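Local coordinates for protein monovalent Na+/H+ antiporter subunit D (Dietzia sp. DQ12-45-1b, PDB 7D3U) that forms subunit D of the bacterial Mrp complex, a multi-subunit sodium/proton antiporter of the cell membrane, and is probably one of its antiporter-type membrane subunits, at residues D77-L82 and I257-A262; G322-I327 and T557-L562; G326-L331 and L550-S555. All coordinates share one frame; numbering follows the deposited sequence.

Contact 1 of 3, residues D77-L82 and I257-A262; sequences DMFSAL and IYRIYA. With LMT (dodecyl-beta-D-maltoside), chain R.
A buried salt bridge between two predicted transmembrane segments ties the turn that leads from strand 73-76 into helix 80-101 to helix 249-263. Asp77 and Arg259 meet tip to tip, and the guanidinium grips the carboxylate end-on with two nitrogens: Arg259 NH1 bonds Asp77 OD2 at 2.4 Å and Arg259 NH2 bonds Asp77 OD1 at 2.6 Å. Both oxygens offer their syn lone pairs, although the two planes are turned 34° apart. Arg259 starts with CG anti to its backbone N, then bends at chi2 and chi3 (both 76°) to reach across. Ser80 OG lies at the guanidinium edge, and Tyr255 OH is hydrogen-bonded to both Ser80 OG and Arg259 NH2, a polar cluster likely to keep the buried pair ionised. Phe79 CD2 lies over one guanidinium face, while the Phe79 ring edge meets Tyr258, with CE2 3.7 Å from Tyr258 CB. Elsewhere on the helix, the end of a bound detergent tail lies over one face of the Tyr261 ring, toward its rim. Helix 320-350 packs on Phe79 and Tyr258 through Ile327, and helix 549-559 reaches Phe79 through Ala558.

Contact 2 of 3, residues G322-I327 and T557-L562; sequences GLTAGI and TAAANL
Leu323 leads the contact from helix 320-350. Its CB rests 3.6 Å from Ala559 CB, a methyl that marks the closest passage of the two backbones, with Thr324 CA and Ala559 CA 5.3 Å apart. From there CG stands anti to the carbonyl carbon (chi1 -78°), and the extended second torsion (chi2 167°) carries the two branch ends to Leu562. CD1 touches Leu562 CB at 3.7 Å, whereas CD2 meets the branch tip Leu562 CD1 at 3.9 Å, so the two leucines cross obliquely with both methyls of Leu323 engaged.

One turn further on, Ile327 makes a similar approach with its CD1 end. Its CG1 is likewise anti to the carbonyl carbon, and chi2 of 172° stretches CD1 to the tip of the chain. Ile327 CD1 sits 3.5 Å from Ala559 N, 3.8 Å from Ala558 CB and 4.0 Å from Leu562 CD1, so one methyl touches three residues of the other segment.

Thr324 takes the side beyond Ala559: its OG1 lies 3.5 Å from Ala559 CB, while the hydroxyl itself is hydrogen-bonded to the carbonyl of Pro320 in its own helix. The contact is otherwise apolar, and the small alanines let the chains come close. Backbone bonds from Asn561 N to Ala558 O and from Leu562 N to Ala559 O, each three residues back, draw the chain into a tight turn and present Leu562 on the same side as Ala558 and Ala559.

Helix 249-263 packs beside this junction: Tyr258 touches Leu323 and Leu562, and Ala262 also meets Leu562. Helix 387-401 packs on Ala325 of helix 320-350, through Ser394 and Leu395.

Contact 3 of 3, residues G326-L331 and L550-S555; sequences GIFYLL and LLLELS. With LMT (dodecyl-beta-D-maltoside), chain B.
Phe328 overlaps Leu551 with the CD1-CE1 side of its ring, CE1 lying 3.6 Å from Leu551 CD2 and CD1 3.7 Å from Leu551 CG. CG is anti to the backbone N (chi1 -178°), which swings the ring alongside the neighbouring helix, where it crosses the leucine obliquely. The same CD1 approaches Leu552 CD2 at 4.2 Å, so two successive leucines line the ring.

At its root, Phe328 meets a small residue: Ser555 OG lies 3.4 Å from Phe328 CA and, seen from the ring, at its edge and near its plane. The hydroxyl spends its proton within its own helix, on Leu551 O at 3.0 Å, coming in 34° above the carbonyl plane. That carbonyl also accepts the backbone N-H of Ser555, so one oxygen takes two donors from one residue. Ile327 adds its CG2 branch against the same serine. Leu331, a turn beyond Ile327, sends CD1 to 4.0 Å from Leu551 CD1, and Leu551 is thus held between its branch contacts with Leu331 and Phe328.

Ser387, Val390 and Ala391 of helix 387-401 also touch the Phe328 side chain. An alanine at Phe328 would remove the ring and would probably loosen the packing against Leu551, Leu552 and that helix.

On another side, Leu552 packs on Leu61 of the neighbouring subunit A, and the sugar head of a bound detergent reaches Leu550, its C4B 3.7 Å from Leu550 CB. The axes of the two short segments approach to 9.1 Å and run at 125°, nearer antiparallel than parallel. A small serine where the backbones come nearest, its hydroxyl bonded to the carbonyl four residues back, is a familiar element of helix packing in membrane proteins, here within the antiporter fold shared by Mrp and complex I subunits.

From the N terminus, contact 1 comes first and closes on its own: the entry of helix 80-101 is joined to helix 249-263 across 174 mostly helical residues. Contacts 2 and 3 open later, both on helix 320-350, where they share Gly326 and Ile327. Contact 3 (326-331 with 550-555) nests inside contact 2 (322-327 with 557-562), because the late helix 549-559 runs back against the earlier one; the long span they enclose includes the unmodelled residues 477-516. Met78 and Leu82 of contact 1 touch Leu554, and Asp77 touches Asn561, so the three together fasten the C-terminal part of the chain onto its membrane helices.

Contact 1 of 3, residues D77-L82 and I257-A262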
loop_
_atom_site.group_PDB
_atom_site.type_symbol
_atom_site.label_atom_id
_atom_site.label_comp_id
_atom_site.label_asym_id
_atom_site.label_seq_id
_atom_site.Cartn_x
_atom_site.Cartn_y
_atom_site.Cartn_z
ATOM N N ASP A 77 -12.610 -8.202 -19.273
ATOM C CA ASP A 77 -12.350 -9.590 -19.648
ATOM C C ASP A 77 -12.395 -10.516 -18.441
ATOM O O ASP A 77 -11.535 -11.388 -18.280
ATOM C CB ASP A 77 -11.005 -9.713 -20.360
ATOM C CG ASP A 77 -9.856 -9.181 -19.530
ATOM O OD1 ASP A 77 -10.044 -8.155 -18.846
ATOM O OD2 ASP A 77 -8.766 -9.787 -19.561
ATOM N N MET A 78 -13.376 -10.321 -17.559
ATOM C CA MET A 78 -13.659 -11.233 -16.450
ATOM C C MET A 78 -12.536 -11.218 -15.417
ATOM O O MET A 78 -12.661 -11.800 -14.336
ATOM C CB MET A 78 -13.911 -12.652 -16.977
ATOM C CG MET A 78 -14.301 -13.682 -15.927
ATOM S SD MET A 78 -15.424 -13.027 -14.681
ATOM C CE MET A 78 -16.999 -13.525 -15.354
ATOM N N PHE A 79 -11.445 -10.523 -15.720
ATOM C CA PHE A 79 -10.472 -10.139 -14.711
ATOM C C PHE A 79 -10.697 -8.700 -14.280
ATOM O O PHE A 79 -10.803 -8.407 -13.083
ATOM C CB PHE A 79 -9.048 -10.324 -15.245
ATOM C CG PHE A 79 -7.993 -10.299 -14.180
ATOM C CD1 PHE A 79 -8.322 -10.504 -12.853
ATOM C CD2 PHE A 79 -6.670 -10.067 -14.506
ATOM C CE1 PHE A 79 -7.354 -10.480 -11.873
ATOM C CE2 PHE A 79 -5.697 -10.042 -13.531
ATOM C CZ PHE A 79 -6.040 -10.250 -12.213
ATOM N N SER A 80 -10.805 -7.797 -15.254
ATOM C CA SER A 80 -11.238 -6.440 -14.962
ATOM C C SER A 80 -12.619 -6.435 -14.323
ATOM O O SER A 80 -12.877 -5.650 -13.410
ATOM C CB SER A 80 -11.234 -5.604 -16.240
ATOM O OG SER A 80 -10.021 -5.772 -16.950
ATOM N N ALA A 81 -13.509 -7.325 -14.762
ATOM C CA ALA A 81 -14.866 -7.338 -14.220
ATOM C C ALA A 81 -14.880 -7.814 -12.771
ATOM O O ALA A 81 -15.558 -7.225 -11.919
ATOM C CB ALA A 81 -15.769 -8.215 -15.084
ATOM N N LEU A 82 -14.143 -8.889 -12.477
ATOM C CA LEU A 82 -14.063 -9.374 -11.103
ATOM C C LEU A 82 -13.412 -8.341 -10.196
ATOM O O LEU A 82 -13.879 -8.101 -9.074
ATOM C CB LEU A 82 -13.296 -10.694 -11.052
ATOM C CG LEU A 82 -14.105 -11.941 -11.399
ATOM C CD1 LEU A 82 -13.205 -13.156 -11.492
ATOM C CD2 LEU A 82 -15.199 -12.161 -10.373
ATOM N N ILE A 257 0.505 -5.977 -12.603
ATOM C CA ILE A 257 1.587 -6.938 -12.801
ATOM C C ILE A 257 1.074 -8.155 -13.554
ATOM O O ILE A 257 1.720 -8.646 -14.489
ATOM C CB ILE A 257 2.213 -7.335 -11.452
ATOM C CG1 ILE A 257 2.999 -6.165 -10.865
ATOM C CG2 ILE A 257 3.121 -8.536 -11.624
ATOM C CD1 ILE A 257 3.825 -6.531 -9.658
ATOM N N TYR A 258 -0.107 -8.645 -13.172
ATOM C CA TYR A 258 -0.699 -9.786 -13.862
ATOM C C TYR A 258 -0.897 -9.488 -15.341
ATOM O O TYR A 258 -0.442 -10.246 -16.204
ATOM C CB TYR A 258 -2.030 -10.157 -13.214
ATOM C CG TYR A 258 -1.919 -11.207 -12.138
ATOM C CD1 TYR A 258 -1.277 -10.934 -10.942
ATOM C CD2 TYR A 258 -2.463 -12.468 -12.316
ATOM C CE1 TYR A 258 -1.175 -11.885 -9.958
ATOM C CE2 TYR A 258 -2.366 -13.426 -11.336
ATOM C CZ TYR A 258 -1.721 -13.129 -10.160
ATOM O OH TYR A 258 -1.620 -14.079 -9.176
ATOM N N ARG A 259 -1.568 -8.378 -15.651
ATOM C CA ARG A 259 -1.867 -8.056 -17.041
ATOM C C ARG A 259 -0.596 -7.847 -17.852
ATOM O O ARG A 259 -0.489 -8.327 -18.986
ATOM C CB ARG A 259 -2.754 -6.814 -17.112
ATOM C CG ARG A 259 -3.182 -6.444 -18.514
ATOM C CD ARG A 259 -4.279 -7.364 -19.001
ATOM N NE ARG A 259 -5.566 -7.033 -18.402
ATOM C CZ ARG A 259 -6.641 -7.809 -18.468
ATOM N NH1 ARG A 259 -6.584 -8.968 -19.108
ATOM N NH2 ARG A 259 -7.773 -7.428 -17.895
ATOM N N ILE A 260 0.385 -7.141 -17.287
ATOM C CA ILE A 260 1.606 -6.843 -18.024
ATOM C C ILE A 260 2.391 -8.117 -18.295
ATOM O O ILE A 260 2.784 -8.389 -19.435
ATOM C CB ILE A 260 2.455 -5.808 -17.266
ATOM C CG1 ILE A 260 1.768 -4.447 -17.288
ATOM C CG2 ILE A 260 3.824 -5.696 -17.890
ATOM C CD1 ILE A 260 1.325 -4.029 -18.657
ATOM N N TYR A 261 2.634 -8.923 -17.259
ATOM C CA TYR A 261 3.414 -10.132 -17.473
ATOM C C TYR A 261 2.664 -11.168 -18.295
ATOM O O TYR A 261 3.302 -12.025 -18.913
ATOM C CB TYR A 261 3.842 -10.744 -16.141
ATOM C CG TYR A 261 4.913 -11.791 -16.307
ATOM C CD1 TYR A 261 6.243 -11.429 -16.451
ATOM C CD2 TYR A 261 4.593 -13.138 -16.345
ATOM C CE1 TYR A 261 7.224 -12.380 -16.616
ATOM C CE2 TYR A 261 5.569 -14.095 -16.510
ATOM C CZ TYR A 261 6.882 -13.711 -16.644
ATOM O OH TYR A 261 7.858 -14.662 -16.808
ATOM N N ALA A 262 1.332 -11.110 -18.336
ATOM C CA ALA A 262 0.597 -12.077 -19.136
ATOM C C ALA A 262 0.539 -11.665 -20.597
ATOM O O ALA A 262 0.635 -12.516 -21.488
ATOM C CB ALA A 262 -0.812 -12.255 -18.579
HETATM C C1B LMT R . 21.275 -13.933 -22.666
HETATM C C2B LMT R . 22.684 -13.453 -22.267
HETATM C C3B LMT R . 23.762 -14.154 -23.112
HETATM C C4B LMT R . 23.214 -15.471 -23.707
HETATM C C5B LMT R . 22.009 -15.107 -24.597
HETATM C C6B LMT R . 21.199 -16.358 -24.915
HETATM O O1B LMT R . 20.330 -13.016 -22.219
HETATM O O2B LMT R . 22.715 -12.098 -22.470
HETATM O O3B LMT R . 24.916 -14.344 -22.400
HETATM O "O4'" LMT R . 24.174 -16.101 -24.464
HETATM O O5B LMT R . 21.177 -14.100 -24.050
HETATM O O6B LMT R . 20.191 -16.055 -25.793
HETATM C "C1'" LMT R . 18.335 -10.771 -20.668
HETATM C "C2'" LMT R . 19.848 -10.839 -20.411
HETATM C "C3'" LMT R . 20.215 -12.266 -19.961
HETATM C "C4'" LMT R . 19.700 -13.283 -20.988
HETATM C "C5'" LMT R . 18.190 -12.995 -21.156
HETATM C "C6'" LMT R . 17.304 -14.204 -21.024
HETATM O "O1'" LMT R . 17.769 -9.777 -19.921
HETATM O "O2'" LMT R . 20.489 -10.589 -21.594
HETATM O "O3'" LMT R . 19.674 -12.525 -18.744
HETATM O "O5'" LMT R . 17.765 -12.001 -20.264
HETATM O "O6'" LMT R . 18.080 -15.188 -20.472
HETATM C C1 LMT R . 17.024 -10.199 -18.807
HETATM C C2 LMT R . 15.864 -9.254 -18.754
HETATM C C3 LMT R . 15.310 -8.963 -17.401
HETATM C C4 LMT R . 13.823 -9.165 -17.472
HETATM C C5 LMT R . 13.245 -9.170 -16.102
HETATM C C6 LMT R . 11.895 -9.796 -16.063
HETATM C C7 LMT R . 11.384 -9.790 -14.657
HETATM C C8 LMT R . 10.049 -10.438 -14.618
HETATM C C9 LMT R . 9.452 -10.499 -13.254
HETATM C C10 LMT R . 8.082 -11.097 -13.387
HETATM C C11 LMT R . 8.020 -12.463 -12.786
HETATM C C12 LMT R . 6.847 -12.607 -11.879
#

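Contact 2 of 3, residues G322-I327 and T557-L562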
loop_
_atom_site.group_PDB
_atom_site.type_symbol
_atom_site.label_atom_id
_atom_site.label_comp_id
_atom_site.label_asym_id
_atom_site.label_seq_id
_atom_site.Cartn_x
_atom_site.Cartn_y
_atom_site.Cartn_z
ATOM N N GLY A 322 -1.842 -21.996 -11.878
ATOM C CA GLY A 322 -1.222 -20.966 -11.063
ATOM C C GLY A 322 -1.936 -19.633 -11.165
ATOM O O GLY A 322 -2.142 -18.952 -10.159
ATOM N N LEU A 323 -2.335 -19.250 -12.378
ATOM C CA LEU A 323 -3.049 -17.990 -12.554
ATOM C C LEU A 323 -4.422 -18.035 -11.899
ATOM O O LEU A 323 -4.864 -17.046 -11.308
ATOM C CB LEU A 323 -3.174 -17.662 -14.038
ATOM C CG LEU A 323 -1.932 -17.089 -14.713
ATOM C CD1 LEU A 323 -2.106 -17.114 -16.214
ATOM C CD2 LEU A 323 -1.673 -15.677 -14.229
ATOM N N THR A 324 -5.113 -19.173 -11.997
ATOM C CA THR A 324 -6.400 -19.316 -11.327
ATOM C C THR A 324 -6.247 -19.182 -9.819
ATOM O O THR A 324 -7.017 -18.469 -9.162
ATOM C CB THR A 324 -7.026 -20.663 -11.678
ATOM O OG1 THR A 324 -6.927 -20.885 -13.091
ATOM C CG2 THR A 324 -8.481 -20.701 -11.252
ATOM N N ALA A 325 -5.253 -19.870 -9.254
ATOM C CA ALA A 325 -4.997 -19.761 -7.823
ATOM C C ALA A 325 -4.678 -18.328 -7.430
ATOM O O ALA A 325 -5.190 -17.827 -6.426
ATOM C CB ALA A 325 -3.856 -20.694 -7.422
ATOM N N GLY A 326 -3.849 -17.644 -8.220
ATOM C CA GLY A 326 -3.480 -16.280 -7.882
ATOM C C GLY A 326 -4.647 -15.314 -7.961
ATOM O O GLY A 326 -4.784 -14.427 -7.116
ATOM N N ILE A 327 -5.515 -15.481 -8.958
ATOM C CA ILE A 327 -6.655 -14.581 -9.094
ATOM C C ILE A 327 -7.664 -14.826 -7.979
ATOM O O ILE A 327 -8.197 -13.876 -7.385
ATOM C CB ILE A 327 -7.294 -14.738 -10.484
ATOM C CG1 ILE A 327 -6.341 -14.224 -11.560
ATOM C CG2 ILE A 327 -8.615 -13.997 -10.551
ATOM C CD1 ILE A 327 -6.799 -14.520 -12.963
ATOM N N THR A 557 -11.937 -18.594 -15.565
ATOM C CA THR A 557 -12.252 -17.871 -16.791
ATOM C C THR A 557 -11.431 -16.593 -16.915
ATOM O O THR A 557 -11.157 -16.141 -18.032
ATOM C CB THR A 557 -13.742 -17.548 -16.852
ATOM O OG1 THR A 557 -14.494 -18.661 -16.356
ATOM C CG2 THR A 557 -14.163 -17.264 -18.281
ATOM N N ALA A 558 -11.030 -16.002 -15.789
ATOM C CA ALA A 558 -10.156 -14.837 -15.836
ATOM C C ALA A 558 -8.721 -15.235 -16.152
ATOM O O ALA A 558 -8.025 -14.525 -16.885
ATOM C CB ALA A 558 -10.216 -14.077 -14.512
ATOM N N ALA A 559 -8.265 -16.363 -15.605
ATOM C CA ALA A 559 -6.948 -16.877 -15.953
ATOM C C ALA A 559 -6.874 -17.262 -17.422
ATOM O O ALA A 559 -5.826 -17.094 -18.054
ATOM C CB ALA A 559 -6.605 -18.077 -15.072
ATOM N N ALA A 560 -7.975 -17.761 -17.986
ATOM C CA ALA A 560 -8.011 -18.086 -19.406
ATOM C C ALA A 560 -7.822 -16.863 -20.290
ATOM O O ALA A 560 -7.598 -17.019 -21.494
ATOM C CB ALA A 560 -9.331 -18.775 -19.756
ATOM N N ASN A 561 -7.908 -15.661 -19.728
ATOM C CA ASN A 561 -7.618 -14.434 -20.451
ATOM C C ASN A 561 -6.179 -13.976 -20.269
ATOM O O ASN A 561 -5.790 -12.958 -20.848
ATOM C CB ASN A 561 -8.573 -13.326 -20.004
ATOM C CG ASN A 561 -9.988 -13.558 -20.472
ATOM O OD1 ASN A 561 -10.217 -14.214 -21.488
ATOM N ND2 ASN A 561 -10.951 -13.029 -19.731
ATOM N N LEU A 562 -5.388 -14.694 -19.476
ATOM C CA LEU A 562 -3.997 -14.349 -19.229
ATOM C C LEU A 562 -3.027 -15.368 -19.808
ATOM O O LEU A 562 -2.053 -14.985 -20.460
ATOM C CB LEU A 562 -3.753 -14.191 -17.723
ATOM C CG LEU A 562 -4.594 -13.126 -17.021
ATOM C CD1 LEU A 562 -4.213 -13.021 -15.560
ATOM C CD2 LEU A 562 -4.434 -11.788 -17.712
#

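Contact 3 of 3, residues G326-L331 and L550-S555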
loop_
_atom_site.group_PDB
_atom_site.type_symbol
_atom_site.label_atom_id
_atom_site.label_comp_id
_atom_site.label_asym_id
_atom_site.label_seq_id
_atom_site.Cartn_x
_atom_site.Cartn_y
_atom_site.Cartn_z
ATOM N N GLY A 326 -3.849 -17.644 -8.220
ATOM C CA GLY A 326 -3.480 -16.280 -7.882
ATOM C C GLY A 326 -4.647 -15.314 -7.961
ATOM O O GLY A 326 -4.784 -14.427 -7.116
ATOM N N ILE A 327 -5.515 -15.481 -8.958
ATOM C CA ILE A 327 -6.655 -14.581 -9.094
ATOM C C ILE A 327 -7.664 -14.826 -7.979
ATOM O O ILE A 327 -8.197 -13.876 -7.385
ATOM C CB ILE A 327 -7.294 -14.738 -10.484
ATOM C CG1 ILE A 327 -6.341 -14.224 -11.560
ATOM C CG2 ILE A 327 -8.615 -13.997 -10.551
ATOM C CD1 ILE A 327 -6.799 -14.520 -12.963
ATOM N N PHE A 328 -7.947 -16.096 -7.678
ATOM C CA PHE A 328 -8.836 -16.394 -6.560
ATOM C C PHE A 328 -8.255 -15.877 -5.254
ATOM O O PHE A 328 -8.985 -15.358 -4.404
ATOM C CB PHE A 328 -9.097 -17.896 -6.476
ATOM C CG PHE A 328 -10.035 -18.284 -5.370
ATOM C CD1 PHE A 328 -11.400 -18.300 -5.577
ATOM C CD2 PHE A 328 -9.551 -18.637 -4.125
ATOM C CE1 PHE A 328 -12.262 -18.657 -4.562
ATOM C CE2 PHE A 328 -10.410 -18.993 -3.109
ATOM C CZ PHE A 328 -11.766 -19.003 -3.328
ATOM N N TYR A 329 -6.936 -15.989 -5.085
ATOM C CA TYR A 329 -6.303 -15.491 -3.873
ATOM C C TYR A 329 -6.400 -13.977 -3.788
ATOM O O TYR A 329 -6.619 -13.430 -2.708
ATOM C CB TYR A 329 -4.845 -15.937 -3.819
ATOM C CG TYR A 329 -4.352 -16.210 -2.421
ATOM C CD1 TYR A 329 -4.406 -15.230 -1.445
ATOM C CD2 TYR A 329 -3.831 -17.447 -2.079
ATOM C CE1 TYR A 329 -3.960 -15.473 -0.168
ATOM C CE2 TYR A 329 -3.380 -17.700 -0.804
ATOM C CZ TYR A 329 -3.447 -16.710 0.148
ATOM O OH TYR A 329 -2.999 -16.958 1.424
ATOM N N LEU A 330 -6.240 -13.285 -4.914
ATOM C CA LEU A 330 -6.396 -11.835 -4.925
ATOM C C LEU A 330 -7.800 -11.437 -4.489
ATOM O O LEU A 330 -7.980 -10.622 -3.570
ATOM C CB LEU A 330 -6.091 -11.304 -6.325
ATOM C CG LEU A 330 -6.160 -9.805 -6.591
ATOM C CD1 LEU A 330 -5.135 -9.085 -5.753
ATOM C CD2 LEU A 330 -5.924 -9.537 -8.062
ATOM N N LEU A 331 -8.813 -12.016 -5.140
ATOM C CA LEU A 331 -10.193 -11.642 -4.851
ATOM C C LEU A 331 -10.602 -12.023 -3.435
ATOM O O LEU A 331 -11.411 -11.323 -2.818
ATOM C CB LEU A 331 -11.135 -12.285 -5.862
ATOM C CG LEU A 331 -10.807 -11.964 -7.316
ATOM C CD1 LEU A 331 -11.713 -12.743 -8.240
ATOM C CD2 LEU A 331 -10.937 -10.476 -7.566
ATOM N N LEU A 550 -18.263 -21.321 -7.369
ATOM C CA LEU A 550 -18.751 -20.154 -8.098
ATOM C C LEU A 550 -17.618 -19.182 -8.398
ATOM O O LEU A 550 -17.479 -18.704 -9.530
ATOM C CB LEU A 550 -19.863 -19.469 -7.302
ATOM C CG LEU A 550 -20.480 -18.175 -7.845
ATOM C CD1 LEU A 550 -21.179 -18.405 -9.177
ATOM C CD2 LEU A 550 -21.427 -17.539 -6.830
ATOM N N LEU A 551 -16.794 -18.877 -7.396
ATOM C CA LEU A 551 -15.684 -17.963 -7.627
ATOM C C LEU A 551 -14.507 -18.655 -8.297
ATOM O O LEU A 551 -13.735 -18.003 -9.006
ATOM C CB LEU A 551 -15.234 -17.320 -6.315
ATOM C CG LEU A 551 -14.242 -16.168 -6.475
ATOM C CD1 LEU A 551 -14.794 -15.129 -7.432
ATOM C CD2 LEU A 551 -13.907 -15.539 -5.139
ATOM N N LEU A 552 -14.362 -19.965 -8.107
ATOM C CA LEU A 552 -13.276 -20.684 -8.766
ATOM C C LEU A 552 -13.488 -20.738 -10.273
ATOM O O LEU A 552 -12.529 -20.633 -11.045
ATOM C CB LEU A 552 -13.152 -22.091 -8.185
ATOM C CG LEU A 552 -12.128 -22.264 -7.065
ATOM C CD1 LEU A 552 -12.183 -23.671 -6.505
ATOM C CD2 LEU A 552 -10.734 -21.947 -7.570
ATOM N N GLU A 553 -14.740 -20.877 -10.712
ATOM C CA GLU A 553 -15.028 -20.857 -12.142
ATOM C C GLU A 553 -14.707 -19.498 -12.749
ATOM O O GLU A 553 -14.132 -19.417 -13.840
ATOM C CB GLU A 553 -16.490 -21.219 -12.384
ATOM C CG GLU A 553 -16.706 -22.639 -12.865
ATOM C CD GLU A 553 -18.172 -22.993 -12.980
ATOM O OE1 GLU A 553 -18.998 -22.325 -12.323
ATOM O OE2 GLU A 553 -18.499 -23.941 -13.724
ATOM N N LEU A 554 -15.068 -18.417 -12.056
ATOM C CA LEU A 554 -14.769 -17.084 -12.566
ATOM C C LEU A 554 -13.270 -16.816 -12.558
ATOM O O LEU A 554 -12.747 -16.172 -13.474
ATOM C CB LEU A 554 -15.513 -16.031 -11.749
ATOM C CG LEU A 554 -17.017 -16.251 -11.606
ATOM C CD1 LEU A 554 -17.637 -15.132 -10.797
ATOM C CD2 LEU A 554 -17.673 -16.353 -12.967
ATOM N N SER A 555 -12.559 -17.311 -11.546
ATOM C CA SER A 555 -11.109 -17.156 -11.524
ATOM C C SER A 555 -10.458 -17.942 -12.653
ATOM O O SER A 555 -9.485 -17.480 -13.255
ATOM C CB SER A 555 -10.555 -17.594 -10.173
ATOM O OG SER A 555 -11.016 -16.742 -9.141
HETATM C C1B LMT B . -23.602 -24.536 -6.336
HETATM C C2B LMT B . -23.252 -24.055 -7.766
HETATM C C3B LMT B . -22.327 -22.813 -7.768
HETATM C C4B LMT B . -22.243 -22.099 -6.392
HETATM C C5B LMT B . -23.597 -22.204 -5.655
HETATM C C6B LMT B . -24.609 -21.225 -6.253
HETATM O O1B LMT B . -22.482 -25.146 -5.741
HETATM O O2B LMT B . -22.647 -25.097 -8.419
HETATM O O3B LMT B . -22.652 -21.950 -8.786
HETATM O "O4'" LMT B . -21.240 -22.636 -5.611
HETATM O O5B LMT B . -24.149 -23.511 -5.541
HETATM O O6B LMT B . -25.142 -20.435 -5.266
HETATM C "C1'" LMT B . -23.861 -28.429 -3.516
HETATM C "C2'" LMT B . -24.491 -27.044 -3.230
HETATM C "C3'" LMT B . -23.599 -25.871 -3.730
HETATM C "C4'" LMT B . -22.654 -26.269 -4.881
HETATM C "C5'" LMT B . -23.335 -27.436 -5.644
HETATM C "C6'" LMT B . -22.675 -27.813 -6.945
HETATM O "O1'" LMT B . -22.767 -28.621 -2.719
HETATM O "O2'" LMT B . -25.737 -26.974 -3.823
HETATM O "O3'" LMT B . -22.866 -25.358 -2.699
HETATM O "O5'" LMT B . -23.419 -28.606 -4.865
HETATM O "O6'" LMT B . -21.537 -27.054 -7.028
HETATM C C1 LMT B . -23.068 -28.991 -1.395
HETATM C C2 LMT B . -21.986 -28.367 -0.569
HETATM C C3 LMT B . -21.036 -29.309 0.088
HETATM C C4 LMT B . -20.805 -28.816 1.490
HETATM C C5 LMT B . -19.574 -27.981 1.544
HETATM C C6 LMT B . -18.912 -28.044 2.878
HETATM C C7 LMT B . -18.532 -29.458 3.191
HETATM C C8 LMT B . -17.670 -29.464 4.402
HETATM C C9 LMT B . -17.528 -30.801 5.046
HETATM C C10 LMT B . -16.948 -30.569 6.411
HETATM C C11 LMT B . -17.085 -31.779 7.275
HETATM C C12 LMT B . -16.412 -32.959 6.670
#